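Local atomic coordinates of periplasmic binding protein (Mycobacterium smegmatis, PDB entry 4MDY), a protein that probably captures an iron-bearing solute outside the membrane and delivers it to an ABC transporter. Residues T39-L44 and Q137-I141; I87-A93 and K114-I118; G13-H19 and I140-F146. All blocks are in the same frame, centred on the assembly; numbering follows the deposited sequence.

In the fold
All three contacts lie in the N-terminal lobe of a periplasmic binding protein fold. Contact 1 lies on the same side of the chain's centre as each of the others. Contacts 1 and 3 share helix 134-144 and the residues Ile140 and Ile141. Their centres are about 11 Å apart, and they touch where Leu44 CD2 meets Val145 CG1 at 3.8 Å. The helix is thus joined to helix 40-46 by contact 1 and to strand 15-19 by contact 3. Contact 2 is a separate packing site that touches neither, its centre about 19 Å from each of the other centres. Along the chain it is nested inside the loops closed by contacts 1 and 3.

Contact 1: T39-L44 and Q137-I141; sequences TEQDDL and QATII
This is a buried helix-helix contact with a polar centre, inside the N-terminal lobe. The start of helix 40-46 crosses helix 134-144. The axes of residues 40-44 and 137-141 approach to 9.7 Å at -52°. Asp43 and Ala138 are in register, CA to CA 5.7 Å; Glu40 CA and Gln137 CA are 7.8 Å apart. Gln137 reaches across with chi1 and chi2 both t. Its NE2 donates to Asp43 OD2 at 2.9 Å and to Thr39 OG1 at 3.1 Å, both nearly linear. Asp43 (chi1 m) also sets OD1 3.3 Å from Ala138 CB. Ile141, chi1 m and chi2 t, places CD1 3.8 Å from Glu40 CG and CG2 3.6 Å from Leu44 CD2. Thr39 OG1 and Glu40 OE2 also bond to Asn104, and Glu40 OE1 accepts from Thr39 N at 3.2 Å. One buried amide therefore uses both its hydrogens to join Thr39, just before helix 40-46, and Asp43 of its first turn to helix 134-144, beside an apolar patch.

Contact 2: I87-A93 and K114-I118; sequences IPVEEIA and KLSEI
Leu115 lays its CD2 methyl against three side chains of the facing segment. CD2 of Leu115 is 4.0 Å from Val89 CG2, 4.1 Å from Ile92 CD1 and 4.2 Å from Ile87 CG2. Leu115 takes chi1 m and chi2 t, which carries the methyl across although its CA-to-CB bond runs sideways. Ile118 (chi1 m, chi2 t) points toward the other segment and is the second main contact residue. Its CD1 lies 3.7 Å from Ala93 CB, 4.0 Å from Val89 CG1 and 4.4 Å from Ile92 CG2. The same CD1 is 3.7 Å from the carbonyl Val89 O. Val89, chi1 t, thus touches both Leu115 and Ile118, and its CG1 also comes within 4.4 Å of Lys114 CB.

The register is set by Val89 with Leu115, CA to CA 6.7 Å, and Ala93 with Ile118, 5.9 Å. Ile87 is extended. Pro88 is the N-cap and the centre of an inverse gamma turn. From Val89 the chain is helical, with Ile92 N bonded to Pro88 O at 3.1 Å and Ala93 N to Val89 O at 2.9 Å. Residues 114-116 are helical, continuing from earlier in the chain, and Ile118 N bonds to Leu115 O at 2.9 Å. The side-chain contacts are apolar, without hydrogen bonds between the segments, and 304 Å² is buried. Lys114 directs its amine away, to a salt bridge with Asp110.

Helices 89-94 and 109-116 pack here as neighbours over strand 99-102, which joins them along the chain. Ile92, Leu115 and Ile118 all rest on Ile100 of that strand. Leu81 of strand 79-81 adjoins Ile92, and Thr121 of strand 121-123 adjoins Leu115.

Contact 3: G13-H19 and I140-F146; sequences GSVTVRH and IIGQAVF
A Schellman motif ends helix 134-144 here, and the end of the helix packs on strand 15-19 of the N-terminal beta hairpin. Phe146 is the C-prime residue, with positive phi (67°, psi 34°). Its N bonds to Gln143 O at 3.1 Å, and Lys147 N bonds to Gly142 O. Strand 15-19 is extended and pairs antiparallel with strand 22-26. It runs nearly antiparallel to the helix: the axes of 15-19 and 140-144 lie 8.5 Å apart at 158°. Val15 and Ala144 are nearest, CA to CA 6.6 Å.

Alternate strand residues Val15 and Val17 face the helix. Val17, chi1 m, sets CB 3.7 Å from Ile140 CG1 and CG1 3.7 Å from Gln143 CB. Its CG1 is also 4.4 Å from Ala144 CB. Ile140, with both chi angles t, extends CD1 to 3.6 Å from Arg18 O and 4.0 Å from His19 CB. Val15, chi1 t, puts CG1 3.5 Å from Gln143 O. The ring of Phe146 (chi1 m) swings back to the strand, with CE2 3.2 Å from Gly13 O at the ring edge. The Phe146 side chain also touches Ile26 of the hairpin, and Val122 of strand 121-123 backs Ile140 and Ala144.

The direct contacts are mainly apolar, and two waters add polar links. Gln143 OE1 accepts from water 1 at 3.0 Å and from water 2 at 2.9 Å. Water 1 donates to Thr16 O at 3.0 Å, and water 2 accepts from Arg18 N at 2.8 Å. At the far end, Val15 CG2 makes a CH-pi contact over one face of the Phe146 ring, 3.6 Å from its centroid.

Contact 1: T39-L44 and Q137-I141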
ATOM      1  N   THR A  39       2.256  -5.740   3.611  1.00 17.54           N
ATOM      2  CA  THR A  39       0.906  -5.145   3.614  1.00 16.99           C
ATOM      3  C   THR A  39      -0.264  -6.143   3.684  1.00 16.61           C
ATOM      4  O   THR A  39      -1.418  -5.725   3.800  1.00 18.59           O
ATOM      5  CB  THR A  39       0.698  -4.272   2.353  1.00 17.53           C
ATOM      6  OG1 THR A  39       0.925  -5.069   1.187  1.00 16.11           O
ATOM      7  CG2 THR A  39       1.640  -3.070   2.336  1.00 20.83           C
ATOM      8  N   GLU A  40       0.021  -7.444   3.635  1.00 17.20           N
ATOM      9  CA  GLU A  40      -1.016  -8.474   3.501  1.00 18.29           C
ATOM     10  C   GLU A  40      -1.984  -8.544   4.679  1.00 17.93           C
ATOM     11  O   GLU A  40      -3.109  -9.045   4.529  1.00 16.01           O
ATOM     12  CB  GLU A  40      -0.388  -9.857   3.280  1.00 17.95           C
ATOM     13  CG  GLU A  40       0.357  -9.999   1.963  1.00 19.29           C
ATOM     14  CD  GLU A  40       1.847  -9.786   2.096  1.00 20.09           C
ATOM     15  OE1 GLU A  40       2.233  -8.768   2.698  1.00 21.81           O
ATOM     16  OE2 GLU A  40       2.628 -10.629   1.596  1.00 18.76           O
ATOM     17  N   GLN A  41      -1.556  -8.062   5.847  1.00 16.87           N
ATOM     18  CA  GLN A  41      -2.421  -8.089   7.015  1.00 18.03           C
ATOM     19  C   GLN A  41      -3.722  -7.336   6.772  1.00 16.27           C
ATOM     20  O   GLN A  41      -4.742  -7.711   7.320  1.00 16.80           O
ATOM     21  CB  GLN A  41      -1.712  -7.576   8.283  1.00 18.96           C
ATOM     22  CG  GLN A  41      -1.421  -6.083   8.352  1.00 19.36           C
ATOM     23  CD  GLN A  41      -0.060  -5.711   7.802  1.00 20.25           C
ATOM     24  OE1 GLN A  41       0.467  -6.365   6.893  1.00 24.00           O
ATOM     25  NE2 GLN A  41       0.517  -4.649   8.343  1.00 19.51           N
ATOM     26  N   ASP A  42      -3.690  -6.289   5.949  1.00 15.50           N
ATOM     27  CA  ASP A  42      -4.903  -5.523   5.661  1.00 18.29           C
ATOM     28  C   ASP A  42      -5.879  -6.332   4.806  1.00 17.53           C
ATOM     29  O   ASP A  42      -7.085  -6.231   4.984  1.00 18.67           O
ATOM     30  CB  ASP A  42      -4.576  -4.203   4.967  1.00 18.51           C
ATOM     31  CG  ASP A  42      -4.040  -3.138   5.924  1.00 20.75           C
ATOM     32  OD1 ASP A  42      -3.696  -3.449   7.090  1.00 21.36           O
ATOM     33  OD2 ASP A  42      -3.958  -1.971   5.485  1.00 22.67           O
ATOM     34  N   ASP A  43      -5.366  -7.138   3.885  1.00 16.74           N
ATOM     35  CA  ASP A  43      -6.251  -7.997   3.082  1.00 16.73           C
ATOM     36  C   ASP A  43      -6.904  -9.037   3.988  1.00 15.05           C
ATOM     37  O   ASP A  43      -8.114  -9.240   3.942  1.00 15.88           O
ATOM     38  CB  ASP A  43      -5.480  -8.697   1.959  1.00 18.78           C
ATOM     39  CG  ASP A  43      -4.810  -7.719   1.008  1.00 20.47           C
ATOM     40  OD1 ASP A  43      -5.507  -7.116   0.155  1.00 23.31           O
ATOM     41  OD2 ASP A  43      -3.575  -7.563   1.114  1.00 24.74           O
ATOM     42  N   LEU A  44      -6.095  -9.676   4.835  1.00 15.48           N
ATOM     43  CA  LEU A  44      -6.595 -10.703   5.754  1.00 15.33           C
ATOM     44  C   LEU A  44      -7.642 -10.138   6.721  1.00 15.14           C
ATOM     45  O   LEU A  44      -8.759 -10.661   6.840  1.00 13.26           O
ATOM     46  CB  LEU A  44      -5.416 -11.336   6.512  1.00 16.01           C
ATOM     47  CG  LEU A  44      -4.515 -12.171   5.586  1.00 17.94           C
ATOM     48  CD1 LEU A  44      -3.148 -12.450   6.190  1.00 18.93           C
ATOM     49  CD2 LEU A  44      -5.202 -13.480   5.199  1.00 17.15           C
ATOM     50  N   GLN A 137      -2.981  -8.875  -5.377  1.00 16.41           N
ATOM     51  CA  GLN A 137      -2.700  -9.369  -4.035  1.00 15.10           C
ATOM     52  C   GLN A 137      -3.980  -9.677  -3.248  1.00 14.19           C
ATOM     53  O   GLN A 137      -4.080 -10.720  -2.602  1.00 15.64           O
ATOM     54  CB  GLN A 137      -1.832  -8.360  -3.288  1.00 15.01           C
ATOM     55  CG  GLN A 137      -1.689  -8.651  -1.813  1.00 15.89           C
ATOM     56  CD  GLN A 137      -0.637  -7.774  -1.172  1.00 17.30           C
ATOM     57  OE1 GLN A 137       0.491  -7.690  -1.658  1.00 17.53           O
ATOM     58  NE2 GLN A 137      -1.002  -7.106  -0.084  1.00 16.53           N
ATOM     59  N   ALA A 138      -4.950  -8.767  -3.284  1.00 13.61           N
ATOM     60  CA  ALA A 138      -6.203  -8.971  -2.566  1.00 14.19           C
ATOM     61  C   ALA A 138      -6.927 -10.194  -3.106  1.00 15.06           C
ATOM     62  O   ALA A 138      -7.397 -11.030  -2.345  1.00 12.86           O
ATOM     63  CB  ALA A 138      -7.092  -7.743  -2.688  1.00 15.73           C
ATOM     64  N   THR A 139      -6.999 -10.306  -4.429  1.00 14.64           N
ATOM     65  CA  THR A 139      -7.717 -11.414  -5.044  1.00 16.20           C
ATOM     66  C   THR A 139      -7.159 -12.794  -4.669  1.00 14.32           C
ATOM     67  O   THR A 139      -7.920 -13.677  -4.286  1.00 17.07           O
ATOM     68  CB  THR A 139      -7.783 -11.260  -6.574  1.00 18.62           C
ATOM     69  OG1 THR A 139      -8.449 -10.027  -6.881  1.00 21.16           O
ATOM     70  CG2 THR A 139      -8.568 -12.405  -7.196  1.00 19.69           C
ATOM     71  N   ILE A 140      -5.849 -12.988  -4.774  1.00 14.26           N
ATOM     72  CA  ILE A 140      -5.283 -14.297  -4.456  1.00 15.65           C
ATOM     73  C   ILE A 140      -5.439 -14.619  -2.963  1.00 16.13           C
ATOM     74  O   ILE A 140      -5.704 -15.756  -2.617  1.00 15.26           O
ATOM     75  CB  ILE A 140      -3.821 -14.449  -4.919  1.00 17.12           C
ATOM     76  CG1 ILE A 140      -3.421 -15.925  -4.939  1.00 18.41           C
ATOM     77  CG2 ILE A 140      -2.869 -13.647  -4.042  1.00 18.02           C
ATOM     78  CD1 ILE A 140      -2.071 -16.181  -5.574  1.00 19.43           C
ATOM     79  N   ILE A 141      -5.304 -13.617  -2.094  1.00 15.73           N
ATOM     80  CA  ILE A 141      -5.461 -13.834  -0.642  1.00 16.10           C
ATOM     81  C   ILE A 141      -6.903 -14.213  -0.287  1.00 16.12           C
ATOM     82  O   ILE A 141      -7.136 -15.131   0.504  1.00 13.79           O
ATOM     83  CB  ILE A 141      -5.003 -12.606   0.174  1.00 16.82           C
ATOM     84  CG1 ILE A 141      -3.494 -12.422   0.021  1.00 18.83           C
ATOM     85  CG2 ILE A 141      -5.370 -12.762   1.651  1.00 17.30           C
ATOM     86  CD1 ILE A 141      -2.973 -11.100   0.552  1.00 19.56           C
TER

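Contact 2: I87-A93 and K114-I118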
ATOM      1  N   ILE A  87      13.152 -12.934   4.726  1.00 29.47           N
ATOM      2  CA  ILE A  87      11.997 -13.591   5.320  1.00 29.12           C
ATOM      3  C   ILE A  87      12.511 -14.525   6.414  1.00 27.75           C
ATOM      4  O   ILE A  87      13.368 -15.369   6.142  1.00 26.71           O
ATOM      5  CB  ILE A  87      11.188 -14.370   4.267  1.00 29.93           C
ATOM      6  CG1 ILE A  87      10.606 -13.396   3.234  1.00 32.55           C
ATOM      7  CG2 ILE A  87      10.071 -15.166   4.928  1.00 29.55           C
ATOM      8  CD1 ILE A  87      10.238 -14.046   1.920  1.00 34.16           C
ATOM      9  N   PRO A  88      12.021 -14.351   7.658  1.00 28.65           N
ATOM     10  CA  PRO A  88      12.517 -15.162   8.772  1.00 28.28           C
ATOM     11  C   PRO A  88      11.897 -16.557   8.769  1.00 24.98           C
ATOM     12  O   PRO A  88      10.892 -16.802   9.434  1.00 23.49           O
ATOM     13  CB  PRO A  88      12.096 -14.352  10.004  1.00 29.16           C
ATOM     14  CG  PRO A  88      10.861 -13.639   9.574  1.00 27.64           C
ATOM     15  CD  PRO A  88      11.016 -13.366   8.101  1.00 28.29           C
ATOM     16  N   VAL A  89      12.516 -17.468   8.025  1.00 25.01           N
ATOM     17  CA  VAL A  89      11.951 -18.798   7.800  1.00 27.28           C
ATOM     18  C   VAL A  89      11.851 -19.596   9.102  1.00 28.17           C
ATOM     19  O   VAL A  89      10.819 -20.226   9.360  1.00 22.38           O
ATOM     20  CB  VAL A  89      12.750 -19.579   6.733  1.00 29.87           C
ATOM     21  CG1 VAL A  89      12.280 -21.029   6.642  1.00 29.75           C
ATOM     22  CG2 VAL A  89      12.613 -18.893   5.378  1.00 32.13           C
ATOM     23  N   GLU A  90      12.906 -19.549   9.920  1.00 31.03           N
ATOM     24  CA  GLU A  90      12.940 -20.308  11.175  1.00 33.24           C
ATOM     25  C   GLU A  90      11.881 -19.813  12.157  1.00 31.02           C
ATOM     26  O   GLU A  90      11.237 -20.621  12.827  1.00 32.03           O
ATOM     27  CB  GLU A  90      14.328 -20.247  11.835  1.00 38.95           C
ATOM     28  CG  GLU A  90      15.467 -20.854  11.018  1.00 49.80           C
ATOM     29  CD  GLU A  90      15.434 -22.376  10.927  1.00 61.50           C
ATOM     30  OE1 GLU A  90      14.519 -23.019  11.498  1.00 67.87           O
ATOM     31  OE2 GLU A  90      16.342 -22.938  10.272  1.00 75.02           O
ATOM     32  N   GLU A  91      11.697 -18.494  12.241  1.00 29.41           N
ATOM     33  CA  GLU A  91      10.652 -17.929  13.101  1.00 31.30           C
ATOM     34  C   GLU A  91       9.273 -18.396  12.650  1.00 28.05           C
ATOM     35  O   GLU A  91       8.434 -18.784  13.458  1.00 25.75           O
ATOM     36  CB  GLU A  91      10.688 -16.399  13.092  1.00 37.07           C
ATOM     37  CG  GLU A  91      11.991 -15.797  13.608  1.00 43.44           C
ATOM     38  CD  GLU A  91      11.850 -14.366  14.122  1.00 53.11           C
ATOM     39  OE1 GLU A  91      10.751 -13.987  14.589  1.00 52.14           O
ATOM     40  OE2 GLU A  91      12.856 -13.620  14.077  1.00 63.78           O
ATOM     41  N   ILE A  92       9.043 -18.356  11.344  1.00 26.36           N
ATOM     42  CA  ILE A  92       7.752 -18.753  10.795  1.00 24.55           C
ATOM     43  C   ILE A  92       7.468 -20.239  11.090  1.00 22.01           C
ATOM     44  O   ILE A  92       6.391 -20.580  11.572  1.00 23.91           O
ATOM     45  CB  ILE A  92       7.658 -18.398   9.293  1.00 23.12           C
ATOM     46  CG1 ILE A  92       7.641 -16.873   9.137  1.00 23.56           C
ATOM     47  CG2 ILE A  92       6.404 -19.011   8.674  1.00 23.69           C
ATOM     48  CD1 ILE A  92       7.968 -16.364   7.753  1.00 25.20           C
ATOM     49  N   ALA A  93       8.440 -21.112  10.839  1.00 22.66           N
ATOM     50  CA  ALA A  93       8.294 -22.536  11.171  1.00 26.06           C
ATOM     51  C   ALA A  93       7.885 -22.749  12.637  1.00 26.63           C
ATOM     52  O   ALA A  93       7.004 -23.564  12.937  1.00 26.67           O
ATOM     53  CB  ALA A  93       9.581 -23.285  10.856  1.00 26.87           C
ATOM     54  N   LYS A 114      11.300 -23.276   0.629  1.00 23.98           N
ATOM     55  CA  LYS A 114      11.516 -23.381   2.075  1.00 24.44           C
ATOM     56  C   LYS A 114      10.248 -23.150   2.907  1.00 24.08           C
ATOM     57  O   LYS A 114       9.993 -23.870   3.881  1.00 21.30           O
ATOM     58  CB  LYS A 114      12.596 -22.393   2.508  1.00 25.92           C
ATOM     59  CG  LYS A 114      13.977 -22.727   1.979  1.00 25.13           C
ATOM     60  CD  LYS A 114      14.964 -21.627   2.317  1.00 26.90           C
ATOM     61  CE  LYS A 114      16.376 -22.026   1.933  1.00 29.30           C
ATOM     62  NZ  LYS A 114      17.282 -20.846   1.869  1.00 32.36           N
ATOM     63  N   LEU A 115       9.464 -22.143   2.529  1.00 22.42           N
ATOM     64  CA  LEU A 115       8.208 -21.855   3.223  1.00 22.33           C
ATOM     65  C   LEU A 115       7.159 -22.935   2.945  1.00 21.70           C
ATOM     66  O   LEU A 115       6.372 -23.280   3.829  1.00 21.34           O
ATOM     67  CB  LEU A 115       7.669 -20.473   2.824  1.00 22.24           C
ATOM     68  CG  LEU A 115       8.503 -19.254   3.239  1.00 21.85           C
ATOM     69  CD1 LEU A 115       7.877 -17.986   2.662  1.00 22.82           C
ATOM     70  CD2 LEU A 115       8.643 -19.133   4.750  1.00 23.09           C
ATOM     71  N   SER A 116       7.160 -23.479   1.727  1.00 21.81           N
ATOM     72  CA  SER A 116       6.183 -24.502   1.351  1.00 22.29           C
ATOM     73  C   SER A 116       6.363 -25.779   2.148  1.00 24.97           C
ATOM     74  O   SER A 116       5.406 -26.515   2.355  1.00 26.92           O
ATOM     75  CB  SER A 116       6.255 -24.806  -0.141  1.00 22.02           C
ATOM     76  OG  SER A 116       5.849 -23.662  -0.860  1.00 23.39           O
ATOM     77  N   GLU A 117       7.593 -26.033   2.590  1.00 26.42           N
ATOM     78  CA  GLU A 117       7.868 -27.150   3.491  1.00 28.93           C
ATOM     79  C   GLU A 117       7.152 -26.976   4.830  1.00 26.53           C
ATOM     80  O   GLU A 117       6.827 -27.954   5.492  1.00 27.19           O
ATOM     81  CB  GLU A 117       9.373 -27.279   3.715  1.00 33.93           C
ATOM     82  CG  GLU A 117       9.784 -28.604   4.310  1.00 40.51           C
ATOM     83  CD  GLU A 117      11.287 -28.741   4.402  1.00 48.60           C
ATOM     84  OE1 GLU A 117      11.941 -27.838   4.972  1.00 46.37           O
ATOM     85  OE2 GLU A 117      11.812 -29.751   3.897  1.00 58.56           O
ATOM     86  N   ILE A 118       6.894 -25.728   5.212  1.00 25.15           N
ATOM     87  CA  ILE A 118       6.229 -25.430   6.477  1.00 24.56           C
ATOM     88  C   ILE A 118       4.716 -25.505   6.316  1.00 23.94           C
ATOM     89  O   ILE A 118       4.029 -26.166   7.101  1.00 23.74           O
ATOM     90  CB  ILE A 118       6.637 -24.040   7.009  1.00 25.43           C
ATOM     91  CG1 ILE A 118       8.162 -23.955   7.139  1.00 27.95           C
ATOM     92  CG2 ILE A 118       5.971 -23.758   8.354  1.00 26.16           C
ATOM     93  CD1 ILE A 118       8.693 -22.548   7.325  1.00 30.95           C
TER

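Contact 3: G13-H19 and I140-F146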
ATOM      1  N   GLY A  13     -13.380 -29.793  -1.583  1.00 51.23           N
ATOM      2  CA  GLY A  13     -13.454 -28.719  -0.600  1.00 45.20           C
ATOM      3  C   GLY A  13     -12.248 -27.795  -0.651  1.00 38.02           C
ATOM      4  O   GLY A  13     -12.331 -26.659  -0.206  1.00 38.17           O
ATOM      5  N   SER A  14     -11.131 -28.273  -1.201  1.00 33.62           N
ATOM      6  CA  SER A  14      -9.885 -27.510  -1.211  1.00 28.81           C
ATOM      7  C   SER A  14      -9.920 -26.409  -2.261  1.00 24.82           C
ATOM      8  O   SER A  14     -10.771 -26.411  -3.155  1.00 25.06           O
ATOM      9  CB  SER A  14      -8.683 -28.422  -1.464  1.00 29.92           C
ATOM     10  OG  SER A  14      -8.567 -28.753  -2.834  1.00 29.89           O
ATOM     11  N   VAL A  15      -8.996 -25.468  -2.120  1.00 23.36           N
ATOM     12  CA  VAL A  15      -8.813 -24.371  -3.068  1.00 24.38           C
ATOM     13  C   VAL A  15      -7.382 -24.403  -3.587  1.00 22.78           C
ATOM     14  O   VAL A  15      -6.437 -24.660  -2.834  1.00 24.05           O
ATOM     15  CB  VAL A  15      -9.104 -22.995  -2.423  1.00 24.39           C
ATOM     16  CG1 VAL A  15      -8.591 -21.850  -3.290  1.00 27.45           C
ATOM     17  CG2 VAL A  15     -10.597 -22.842  -2.201  1.00 28.23           C
ATOM     18  N   THR A  16      -7.226 -24.137  -4.877  1.00 21.84           N
ATOM     19  CA  THR A  16      -5.907 -24.067  -5.482  1.00 22.50           C
ATOM     20  C   THR A  16      -5.698 -22.673  -6.062  1.00 20.67           C
ATOM     21  O   THR A  16      -6.522 -22.190  -6.820  1.00 22.63           O
ATOM     22  CB  THR A  16      -5.743 -25.158  -6.551  1.00 24.14           C
ATOM     23  OG1 THR A  16      -5.779 -26.439  -5.909  1.00 23.91           O
ATOM     24  CG2 THR A  16      -4.429 -25.002  -7.303  1.00 27.97           C
ATOM     25  N   VAL A  17      -4.606 -22.020  -5.679  1.00 21.24           N
ATOM     26  CA  VAL A  17      -4.269 -20.708  -6.244  1.00 21.27           C
ATOM     27  C   VAL A  17      -3.012 -20.801  -7.087  1.00 20.43           C
ATOM     28  O   VAL A  17      -2.130 -21.602  -6.810  1.00 21.65           O
ATOM     29  CB  VAL A  17      -4.115 -19.597  -5.178  1.00 20.31           C
ATOM     30  CG1 VAL A  17      -5.428 -19.392  -4.443  1.00 21.27           C
ATOM     31  CG2 VAL A  17      -2.991 -19.903  -4.201  1.00 20.44           C
ATOM     32  N   ARG A  18      -2.950 -19.966  -8.118  1.00 22.43           N
ATOM     33  CA  ARG A  18      -1.851 -19.969  -9.069  1.00 24.98           C
ATOM     34  C   ARG A  18      -1.024 -18.707  -8.896  1.00 21.35           C
ATOM     35  O   ARG A  18      -1.562 -17.600  -8.847  1.00 24.33           O
ATOM     36  CB  ARG A  18      -2.399 -20.069 -10.492  1.00 29.16           C
ATOM     37  CG  ARG A  18      -3.432 -21.176 -10.638  1.00 36.99           C
ATOM     38  CD  ARG A  18      -3.890 -21.333 -12.075  1.00 47.04           C
ATOM     39  NE  ARG A  18      -2.856 -21.949 -12.911  1.00 57.38           N
ATOM     40  CZ  ARG A  18      -2.697 -23.263 -13.107  1.00 59.53           C
ATOM     41  NH1 ARG A  18      -3.504 -24.152 -12.525  1.00 57.27           N
ATOM     42  NH2 ARG A  18      -1.718 -23.692 -13.903  1.00 58.07           N
ATOM     43  N   HIS A  19       0.285 -18.877  -8.782  1.00 22.57           N
ATOM     44  CA  HIS A  19       1.179 -17.759  -8.503  1.00 21.81           C
ATOM     45  C   HIS A  19       2.501 -17.929  -9.265  1.00 21.49           C
ATOM     46  O   HIS A  19       2.649 -18.850 -10.083  1.00 22.13           O
ATOM     47  CB  HIS A  19       1.391 -17.637  -6.981  1.00 20.95           C
ATOM     48  CG  HIS A  19       1.815 -18.911  -6.324  1.00 17.74           C
ATOM     49  ND1 HIS A  19       3.042 -19.490  -6.557  1.00 19.91           N
ATOM     50  CD2 HIS A  19       1.177 -19.727  -5.454  1.00 18.18           C
ATOM     51  CE1 HIS A  19       3.144 -20.607  -5.861  1.00 20.96           C
ATOM     52  NE2 HIS A  19       2.025 -20.776  -5.184  1.00 20.21           N
ATOM     53  N   ILE A 140      -5.849 -12.988  -4.774  1.00 14.26           N
ATOM     54  CA  ILE A 140      -5.283 -14.297  -4.456  1.00 15.65           C
ATOM     55  C   ILE A 140      -5.439 -14.619  -2.963  1.00 16.13           C
ATOM     56  O   ILE A 140      -5.704 -15.756  -2.617  1.00 15.26           O
ATOM     57  CB  ILE A 140      -3.821 -14.449  -4.919  1.00 17.12           C
ATOM     58  CG1 ILE A 140      -3.421 -15.925  -4.939  1.00 18.41           C
ATOM     59  CG2 ILE A 140      -2.869 -13.647  -4.042  1.00 18.02           C
ATOM     60  CD1 ILE A 140      -2.071 -16.181  -5.574  1.00 19.43           C
ATOM     61  N   ILE A 141      -5.304 -13.617  -2.094  1.00 15.73           N
ATOM     62  CA  ILE A 141      -5.461 -13.834  -0.642  1.00 16.10           C
ATOM     63  C   ILE A 141      -6.903 -14.213  -0.287  1.00 16.12           C
ATOM     64  O   ILE A 141      -7.136 -15.131   0.504  1.00 13.79           O
ATOM     65  CB  ILE A 141      -5.003 -12.606   0.174  1.00 16.82           C
ATOM     66  CG1 ILE A 141      -3.494 -12.422   0.021  1.00 18.83           C
ATOM     67  CG2 ILE A 141      -5.370 -12.762   1.651  1.00 17.30           C
ATOM     68  CD1 ILE A 141      -2.973 -11.100   0.552  1.00 19.56           C
ATOM     69  N   GLY A 142      -7.859 -13.498  -0.880  1.00 15.81           N
ATOM     70  CA  GLY A 142      -9.274 -13.819  -0.751  1.00 16.19           C
ATOM     71  C   GLY A 142      -9.583 -15.244  -1.162  1.00 15.58           C
ATOM     72  O   GLY A 142     -10.337 -15.941  -0.481  1.00 15.63           O
ATOM     73  N   GLN A 143      -8.987 -15.683  -2.270  1.00 16.18           N
ATOM     74  CA  GLN A 143      -9.140 -17.066  -2.733  1.00 15.22           C
ATOM     75  C   GLN A 143      -8.596 -18.065  -1.715  1.00 15.09           C
ATOM     76  O   GLN A 143      -9.282 -19.013  -1.330  1.00 13.94           O
ATOM     77  CB  GLN A 143      -8.453 -17.256  -4.084  1.00 17.70           C
ATOM     78  CG  GLN A 143      -9.228 -16.625  -5.222  1.00 20.16           C
ATOM     79  CD  GLN A 143      -8.454 -16.567  -6.526  1.00 24.27           C
ATOM     80  OE1 GLN A 143      -7.559 -17.369  -6.776  1.00 30.81           O
ATOM     81  NE2 GLN A 143      -8.803 -15.614  -7.365  1.00 28.10           N
ATOM     82  N   ALA A 144      -7.375 -17.810  -1.261  1.00 15.98           N
ATOM     83  CA  ALA A 144      -6.664 -18.707  -0.352  1.00 16.22           C
ATOM     84  C   ALA A 144      -7.336 -18.877   1.014  1.00 17.26           C
ATOM     85  O   ALA A 144      -7.140 -19.907   1.676  1.00 17.98           O
ATOM     86  CB  ALA A 144      -5.245 -18.208  -0.159  1.00 18.01           C
ATOM     87  N   VAL A 145      -8.103 -17.873   1.448  1.00 15.95           N
ATOM     88  CA  VAL A 145      -8.775 -17.943   2.752  1.00 17.04           C
ATOM     89  C   VAL A 145     -10.278 -18.189   2.633  1.00 18.19           C
ATOM     90  O   VAL A 145     -11.014 -18.063   3.618  1.00 18.71           O
ATOM     91  CB  VAL A 145      -8.467 -16.700   3.633  1.00 17.08           C
ATOM     92  CG1 VAL A 145      -6.965 -16.504   3.743  1.00 17.24           C
ATOM     93  CG2 VAL A 145      -9.146 -15.428   3.125  1.00 17.36           C
ATOM     94  N   PHE A 146     -10.716 -18.556   1.424  1.00 18.46           N
ATOM     95  CA  PHE A 146     -12.077 -19.014   1.162  1.00 17.20           C
ATOM     96  C   PHE A 146     -13.120 -17.901   1.341  1.00 15.83           C
ATOM     97  O   PHE A 146     -14.240 -18.156   1.774  1.00 16.89           O
ATOM     98  CB  PHE A 146     -12.420 -20.231   2.041  1.00 17.88           C
ATOM     99  CG  PHE A 146     -11.649 -21.478   1.700  1.00 18.94           C
ATOM    100  CD1 PHE A 146     -10.302 -21.606   2.022  1.00 20.40           C
ATOM    101  CD2 PHE A 146     -12.289 -22.553   1.089  1.00 19.60           C
ATOM    102  CE1 PHE A 146      -9.600 -22.761   1.716  1.00 20.60           C
ATOM    103  CE2 PHE A 146     -11.590 -23.712   0.784  1.00 20.71           C
ATOM    104  CZ  PHE A 146     -10.244 -23.819   1.098  1.00 20.76           C
TER
HETATM  105  O   HOH W   1      -8.630 -20.103  -6.420  1.00 35.42           O
HETATM  106  O   HOH W   2      -5.232 -18.276  -8.277  1.00 36.97           O